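Local coordinates for protein TqaA (Penicillium aethiopicum, PDB 5EJD) that is probably a nonribosomal peptide synthetase, whose T3 carrier domain, studied here, bears a covalently attached 4'-phosphopantetheine arm for carrying intermediates, at residues B[32-37]-B[61-66]. Sequence-based numbering, arbitrary orientation.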
loop_
_atom_site.group_PDB
_atom_site.type_symbol
_atom_site.label_atom_id
_atom_site.label_comp_id
_atom_site.label_asym_id
_atom_site.label_seq_id
_atom_site.Cartn_x
_atom_site.Cartn_y
_atom_site.Cartn_z
ATOM N N ASN B 32 5.129 9.727 -24.625
ATOM C CA ASN B 32 5.817 9.572 -23.372
ATOM C C ASN B 32 4.820 9.165 -22.278
ATOM O O ASN B 32 3.837 9.868 -22.015
ATOM C CB ASN B 32 6.483 10.905 -23.033
ATOM C CG ASN B 32 7.212 10.864 -21.731
ATOM O OD1 ASN B 32 6.620 10.573 -20.670
ATOM N ND2 ASN B 32 8.509 11.072 -21.782
ATOM N N PHE B 33 5.113 8.064 -21.609
ATOM C CA PHE B 33 4.225 7.510 -20.595
ATOM C C PHE B 33 3.798 8.529 -19.530
ATOM O O PHE B 33 2.641 8.593 -19.153
ATOM C CB PHE B 33 4.915 6.317 -19.921
ATOM C CG PHE B 33 4.015 5.513 -18.987
ATOM C CD1 PHE B 33 4.149 5.640 -17.618
ATOM C CD2 PHE B 33 3.131 4.603 -19.477
ATOM C CE1 PHE B 33 3.373 4.917 -16.754
ATOM C CE2 PHE B 33 2.334 3.865 -18.621
ATOM C CZ PHE B 33 2.455 4.026 -17.250
ATOM N N PHE B 34 4.745 9.310 -19.040
ATOM C CA PHE B 34 4.477 10.265 -17.969
ATOM C C PHE B 34 3.753 11.509 -18.484
ATOM O O PHE B 34 2.815 11.982 -17.841
ATOM C CB PHE B 34 5.778 10.617 -17.234
ATOM C CG PHE B 34 6.435 9.408 -16.613
ATOM C CD1 PHE B 34 6.015 8.941 -15.382
ATOM C CD2 PHE B 34 7.406 8.709 -17.272
ATOM C CE1 PHE B 34 6.594 7.825 -14.803
ATOM C CE2 PHE B 34 7.997 7.584 -16.688
ATOM C CZ PHE B 34 7.595 7.142 -15.450
ATOM N N PHE B 35 4.103 11.977 -19.678
ATOM C CA PHE B 35 3.369 13.070 -20.261
ATOM C C PHE B 35 1.902 12.713 -20.542
ATOM O O PHE B 35 1.060 13.601 -20.475
ATOM C CB PHE B 35 4.067 13.574 -21.498
ATOM C CG PHE B 35 3.467 14.843 -22.079
ATOM C CD1 PHE B 35 3.744 16.091 -21.502
ATOM C CD2 PHE B 35 2.646 14.798 -23.247
ATOM C CE1 PHE B 35 3.212 17.245 -22.058
ATOM C CE2 PHE B 35 2.109 15.964 -23.801
ATOM C CZ PHE B 35 2.393 17.182 -23.210
ATOM N N ARG B 36 1.585 11.450 -20.857
ATOM C CA ARG B 36 0.200 11.067 -21.026
ATOM C C ARG B 36 -0.523 10.820 -19.691
ATOM O O ARG B 36 -1.680 10.419 -19.695
ATOM C CB ARG B 36 0.056 9.843 -21.929
ATOM C CG ARG B 36 0.548 9.997 -23.384
ATOM C CD ARG B 36 -0.154 11.095 -24.174
ATOM N NE ARG B 36 -1.596 10.907 -24.271
ATOM C CZ ARG B 36 -2.206 10.255 -25.256
ATOM N NH1 ARG B 36 -3.528 10.116 -25.224
ATOM N NH2 ARG B 36 -1.510 9.715 -26.247
ATOM N N GLY B 37 0.151 11.047 -18.564
ATOM C CA GLY B 37 -0.484 11.008 -17.229
ATOM C C GLY B 37 -0.103 9.846 -16.310
ATOM O O GLY B 37 -0.644 9.710 -15.238
ATOM N N ASP B 61 12.479 0.174 -16.339
ATOM C CA ASP B 61 12.579 0.311 -17.788
ATOM C C ASP B 61 11.688 1.428 -18.280
ATOM O O ASP B 61 12.059 2.147 -19.186
ATOM C CB ASP B 61 12.220 -1.008 -18.472
ATOM C CG ASP B 61 13.143 -2.192 -18.061
ATOM O OD1 ASP B 61 14.378 -2.006 -18.059
ATOM O OD2 ASP B 61 12.625 -3.299 -17.728
ATOM N N ILE B 62 10.529 1.609 -17.656
ATOM C CA ILE B 62 9.622 2.664 -18.029
ATOM C C ILE B 62 10.167 4.031 -17.614
ATOM O O ILE B 62 10.044 4.998 -18.351
ATOM C CB ILE B 62 8.248 2.447 -17.436
ATOM C CG1 ILE B 62 7.665 1.129 -17.955
ATOM C CG2 ILE B 62 7.305 3.589 -17.766
ATOM C CD1 ILE B 62 6.364 0.697 -17.321
ATOM N N PHE B 63 10.819 4.131 -16.448
ATOM C CA PHE B 63 11.502 5.408 -16.106
ATOM C C PHE B 63 12.697 5.723 -17.043
ATOM O O PHE B 63 12.953 6.886 -17.325
ATOM C CB PHE B 63 11.980 5.439 -14.652
ATOM C CG PHE B 63 10.905 5.757 -13.656
ATOM C CD1 PHE B 63 10.723 7.048 -13.208
ATOM C CD2 PHE B 63 10.086 4.744 -13.146
ATOM C CE1 PHE B 63 9.737 7.347 -12.283
ATOM C CE2 PHE B 63 9.110 5.033 -12.232
ATOM C CZ PHE B 63 8.930 6.341 -11.791
ATOM N N ASP B 64 13.460 4.694 -17.437
ATOM C CA ASP B 64 14.660 4.873 -18.295
ATOM C C ASP B 64 14.274 5.114 -19.742
ATOM O O ASP B 64 14.878 5.927 -20.397
ATOM C CB ASP B 64 15.564 3.660 -18.229
ATOM C CG ASP B 64 16.216 3.466 -16.848
ATOM O OD1 ASP B 64 16.291 4.438 -16.055
ATOM O OD2 ASP B 64 16.660 2.325 -16.564
ATOM N N HIS B 65 13.193 4.476 -20.185
ATOM C CA HIS B 65 12.729 4.571 -21.559
ATOM C C HIS B 65 11.271 4.938 -21.635
ATOM O O HIS B 65 10.420 4.138 -21.992
ATOM C CB HIS B 65 12.983 3.265 -22.256
ATOM C CG HIS B 65 14.421 2.944 -22.340
ATOM N ND1 HIS B 65 15.004 1.915 -21.629
ATOM C CD2 HIS B 65 15.422 3.601 -22.975
ATOM C CE1 HIS B 65 16.302 1.933 -21.850
ATOM N NE2 HIS B 65 16.576 2.945 -22.664
ATOM N N PRO B 66 10.973 6.184 -21.281
ATOM C CA PRO B 66 9.586 6.652 -21.164
ATOM C C PRO B 66 8.822 6.734 -22.488
ATOM O O PRO B 66 7.594 6.824 -22.469
ATOM C CB PRO B 66 9.744 8.052 -20.567
ATOM C CG PRO B 66 11.090 8.500 -21.025
ATOM C CD PRO B 66 11.945 7.266 -21.048
#
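Phe-34 has CG anti to its carbonyl carbon (chi1 -60°), and the far end of its ring reaches Phe-63, whose CG is set the same way (chi1 -80°). CZ of Phe-34 lies over the centre of the Phe-63 ring, 3.8 Å from its CE1, with the planes inclined at 47°. The edge of the Phe-34 ring meets Ile-62 O, 3.7 Å from CE2, and Pro-66 CB. Deeper in, Ile-62 CG2 makes an off-centre CH-pi contact with the buried Phe-33 ring, 3.8 Å from CD1; Trp-16 meets that ring edge-to-face, and Ala-43 of helix 40-52 touches both side chains. A nearly straight backbone bond joins the segments, Phe-33 N to Pro-66 O at 2.9 Å. Beside it, ND2 of Asn-32 packs 3.5 Å from Pro-66 CB, while OD1 turns back to accept from Phe-35 N at 3.0 Å, with a weak second bond from Phe-34 N. One side chain thus serves both its own loop and the proline. The principle illustrated is a loop fastened by an Asx motif and docked on the end of helix 59-64 and the Pro-66 beyond, here in the helical carrier-protein fold, beside the phosphopantetheine attachment site: Phe-63 touches both Ser-40 and the bound cofactor.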